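PDB 4OVY: haloacid dehalogenase domain protein hydrolase from Planctomyces limnophilus, which is probably a metal-dependent hydrolase of the haloacid dehalogenase superfamily, perhaps a phosphatase, and carries a calcium ion in this crystal. Local coordinates for residues 157-165 against 211-220. Residues are numbered along the deposited sequence; the frame is centred on the assembly and turned at random.
Sequences TFIVSGAGI and DDQAGKPVGI. With EDO (1,2-ethanediol), chain H.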
loop_
_atom_site.group_PDB
_atom_site.type_symbol
_atom_site.label_atom_id
_atom_site.label_comp_id
_atom_site.label_asym_id
_atom_site.label_seq_id
_atom_site.Cartn_x
_atom_site.Cartn_y
_atom_site.Cartn_z
ATOM N N THR A 157 6.926 -10.947 0.171
ATOM C CA THR A 157 6.123 -11.511 -0.904
ATOM C C THR A 157 4.813 -10.737 -1.012
ATOM O O THR A 157 4.044 -10.699 -0.057
ATOM C CB THR A 157 5.799 -12.996 -0.639
ATOM O OG1 THR A 157 5.187 -13.134 0.652
ATOM C CG2 THR A 157 7.066 -13.851 -0.687
ATOM N N PHE A 158 4.577 -10.118 -2.167
ATOM C CA PHE A 158 3.340 -9.387 -2.438
ATOM C C PHE A 158 2.500 -10.094 -3.507
ATOM O O PHE A 158 3.034 -10.706 -4.444
ATOM C CB PHE A 158 3.645 -7.989 -2.985
ATOM C CG PHE A 158 4.104 -6.999 -1.962
ATOM C CD1 PHE A 158 5.407 -7.038 -1.473
ATOM C CD2 PHE A 158 3.261 -5.974 -1.538
ATOM C CE1 PHE A 158 5.842 -6.099 -0.554
ATOM C CE2 PHE A 158 3.695 -5.040 -0.620
ATOM C CZ PHE A 158 4.985 -5.102 -0.126
ATOM N N ILE A 159 1.184 -9.975 -3.385
ATOM C CA ILE A 159 0.287 -10.285 -4.495
ATOM C C ILE A 159 -0.010 -9.001 -5.270
ATOM O O ILE A 159 -0.258 -7.950 -4.673
ATOM C CB ILE A 159 -1.027 -10.918 -4.004
ATOM C CG1 ILE A 159 -0.770 -12.356 -3.554
ATOM C CG2 ILE A 159 -2.089 -10.909 -5.097
ATOM C CD1 ILE A 159 -1.930 -12.956 -2.790
ATOM N N VAL A 160 0.021 -9.108 -6.596
ATOM C CA VAL A 160 -0.330 -8.022 -7.502
ATOM C C VAL A 160 -1.280 -8.615 -8.549
ATOM O O VAL A 160 -0.850 -9.204 -9.534
ATOM C CB VAL A 160 0.912 -7.382 -8.150
ATOM C CG1 VAL A 160 0.521 -6.186 -9.013
ATOM C CG2 VAL A 160 1.901 -6.932 -7.079
ATOM N N SER A 161 -2.581 -8.456 -8.308
ATOM C CA SER A 161 -3.621 -9.157 -9.068
ATOM C C SER A 161 -4.640 -8.184 -9.648
ATOM O O SER A 161 -4.861 -7.108 -9.107
ATOM C CB SER A 161 -4.326 -10.168 -8.161
ATOM O OG SER A 161 -5.517 -10.677 -8.740
ATOM N N GLY A 162 -5.256 -8.574 -10.759
ATOM C CA GLY A 162 -6.373 -7.820 -11.323
ATOM C C GLY A 162 -7.665 -8.018 -10.553
ATOM O O GLY A 162 -8.597 -7.225 -10.687
ATOM N N ALA A 163 -7.726 -9.082 -9.751
ATOM C CA ALA A 163 -8.903 -9.368 -8.947
ATOM C C ALA A 163 -9.046 -8.335 -7.836
ATOM O O ALA A 163 -8.122 -7.561 -7.552
ATOM C CB ALA A 163 -8.829 -10.777 -8.361
ATOM N N GLY A 164 -10.215 -8.334 -7.216
ATOM C CA GLY A 164 -10.514 -7.420 -6.132
ATOM C C GLY A 164 -9.644 -7.673 -4.918
ATOM O O GLY A 164 -9.560 -8.798 -4.414
ATOM N N ILE A 165 -9.008 -6.605 -4.451
ATOM C CA ILE A 165 -8.160 -6.638 -3.275
ATOM C C ILE A 165 -8.925 -7.210 -2.067
ATOM O O ILE A 165 -8.393 -8.033 -1.321
ATOM C CB ILE A 165 -7.559 -5.230 -3.029
ATOM C CG1 ILE A 165 -6.373 -5.275 -2.080
ATOM C CG2 ILE A 165 -8.604 -4.245 -2.527
ATOM C CD1 ILE A 165 -5.728 -3.917 -1.897
ATOM N N ASP A 211 -6.089 -3.060 -11.389
ATOM C CA ASP A 211 -4.697 -3.484 -11.257
ATOM C C ASP A 211 -4.343 -4.599 -12.246
ATOM O O ASP A 211 -3.998 -5.723 -11.847
ATOM C CB ASP A 211 -4.466 -3.965 -9.820
ATOM C CG ASP A 211 -3.015 -4.314 -9.539
ATOM O OD1 ASP A 211 -2.138 -3.488 -9.867
ATOM O OD2 ASP A 211 -2.763 -5.406 -8.970
ATOM N N ASP A 212 -4.419 -4.285 -13.537
ATOM C CA ASP A 212 -4.093 -5.260 -14.576
ATOM C C ASP A 212 -3.350 -4.605 -15.733
ATOM O O ASP A 212 -3.434 -3.384 -15.927
ATOM C CB ASP A 212 -5.366 -5.949 -15.074
ATOM C CG ASP A 212 -5.096 -7.311 -15.739
ATOM O OD1 ASP A 212 -3.986 -7.871 -15.604
ATOM O OD2 ASP A 212 -6.017 -7.821 -16.401
ATOM N N GLN A 213 -2.616 -5.427 -16.482
ATOM C CA GLN A 213 -1.843 -4.975 -17.644
ATOM C C GLN A 213 -0.896 -3.842 -17.225
ATOM O O GLN A 213 -0.153 -4.000 -16.259
ATOM C CB GLN A 213 -2.784 -4.580 -18.797
ATOM C CG GLN A 213 -3.811 -5.641 -19.141
ATOM C CD GLN A 213 -4.844 -5.134 -20.125
ATOM O OE1 GLN A 213 -4.525 -4.816 -21.272
ATOM N NE2 GLN A 213 -6.088 -5.058 -19.684
ATOM N N ALA A 214 -0.926 -2.692 -17.904
ATOM C CA ALA A 214 -0.030 -1.593 -17.551
ATOM C C ALA A 214 -0.384 -0.947 -16.209
ATOM O O ALA A 214 0.382 -0.129 -15.699
ATOM C CB ALA A 214 0.012 -0.544 -18.662
ATOM N N GLY A 215 -1.539 -1.304 -15.645
ATOM C CA GLY A 215 -1.875 -0.921 -14.293
ATOM C C GLY A 215 -0.985 -1.562 -13.236
ATOM O O GLY A 215 -0.826 -0.997 -12.160
ATOM N N LYS A 216 -0.406 -2.731 -13.518
ATOM C CA LYS A 216 0.352 -3.440 -12.471
ATOM C C LYS A 216 1.614 -2.695 -12.026
ATOM O O LYS A 216 1.834 -2.539 -10.821
ATOM C CB LYS A 216 0.625 -4.908 -12.844
ATOM C CG LYS A 216 -0.641 -5.757 -12.853
ATOM C CD LYS A 216 -0.380 -7.259 -12.804
ATOM C CE LYS A 216 -1.695 -8.028 -12.752
ATOM N NZ LYS A 216 -1.504 -9.456 -12.393
ATOM N N PRO A 217 2.431 -2.198 -12.971
ATOM C CA PRO A 217 3.572 -1.387 -12.527
ATOM C C PRO A 217 3.152 -0.119 -11.781
ATOM O O PRO A 217 3.848 0.324 -10.872
ATOM C CB PRO A 217 4.309 -1.061 -13.827
ATOM C CG PRO A 217 3.911 -2.138 -14.772
ATOM C CD PRO A 217 2.501 -2.512 -14.408
ATOM N N VAL A 218 2.009 0.449 -12.148
ATOM C CA VAL A 218 1.487 1.616 -11.446
ATOM C C VAL A 218 1.078 1.242 -10.012
ATOM O O VAL A 218 1.416 1.945 -9.058
ATOM C CB VAL A 218 0.298 2.244 -12.201
ATOM C CG1 VAL A 218 -0.357 3.334 -11.376
ATOM C CG2 VAL A 218 0.762 2.809 -13.540
ATOM N N GLY A 219 0.354 0.140 -9.857
ATOM C CA GLY A 219 -0.068 -0.294 -8.522
ATOM C C GLY A 219 1.140 -0.610 -7.649
ATOM O O GLY A 219 1.206 -0.220 -6.480
ATOM N N ILE A 220 2.111 -1.297 -8.234
ATOM C CA ILE A 220 3.339 -1.637 -7.526
ATOM C C ILE A 220 4.071 -0.369 -7.090
ATOM O O ILE A 220 4.447 -0.229 -5.930
ATOM C CB ILE A 220 4.242 -2.521 -8.405
ATOM C CG1 ILE A 220 3.645 -3.927 -8.534
ATOM C CG2 ILE A 220 5.655 -2.606 -7.842
ATOM C CD1 ILE A 220 4.224 -4.743 -9.668
HETATM C C1 EDO H . -8.608 -11.497 -12.615
HETATM O O1 EDO H . -7.326 -12.122 -12.446
HETATM C C2 EDO H . -8.633 -10.687 -13.906
HETATM O O2 EDO H . -7.400 -9.973 -14.061
HETATM O O HOH W 1 -4.365 -10.384 -12.781
#
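Lys216 runs out from helix 215-223 with its chain extended beyond CG, passes alongside Val160, and ends in a hydrogen bond of 2.9 Å from NZ to Val160 O on strand 156-161. The ammonium comes in 24° off the carbonyl plane, with a C=O...N angle of 138°. Val160 itself faces the helix: CG1, anti to the backbone N (chi1 -176°), lies 4.0 Å from Lys216 CG, while CG2 meets Ile220 CG1 at 3.8 Å, the two side chains crossing nearly at right angles. Asp211 crosses Val160 too and brings OD2 to 2.7 Å from Ser161 O. Just beyond, water 1 accepts from both Gly162 N and Lys216 NZ, next to a 1,2-ethanediol molecule. Salt bridges from NZ to Asp42 and Asp238 place the lysine beside the calcium site, to which Asp42 is a ligand. A methionine in place of Lys216 would probably deprive both carboxylates of the lysine's charge and Val160 O of this donor. The arrangement is consistent with the lysine found at this place in HAD hydrolases, whose charge probably offsets the clustered acids and ties them to the strand that carries Val160.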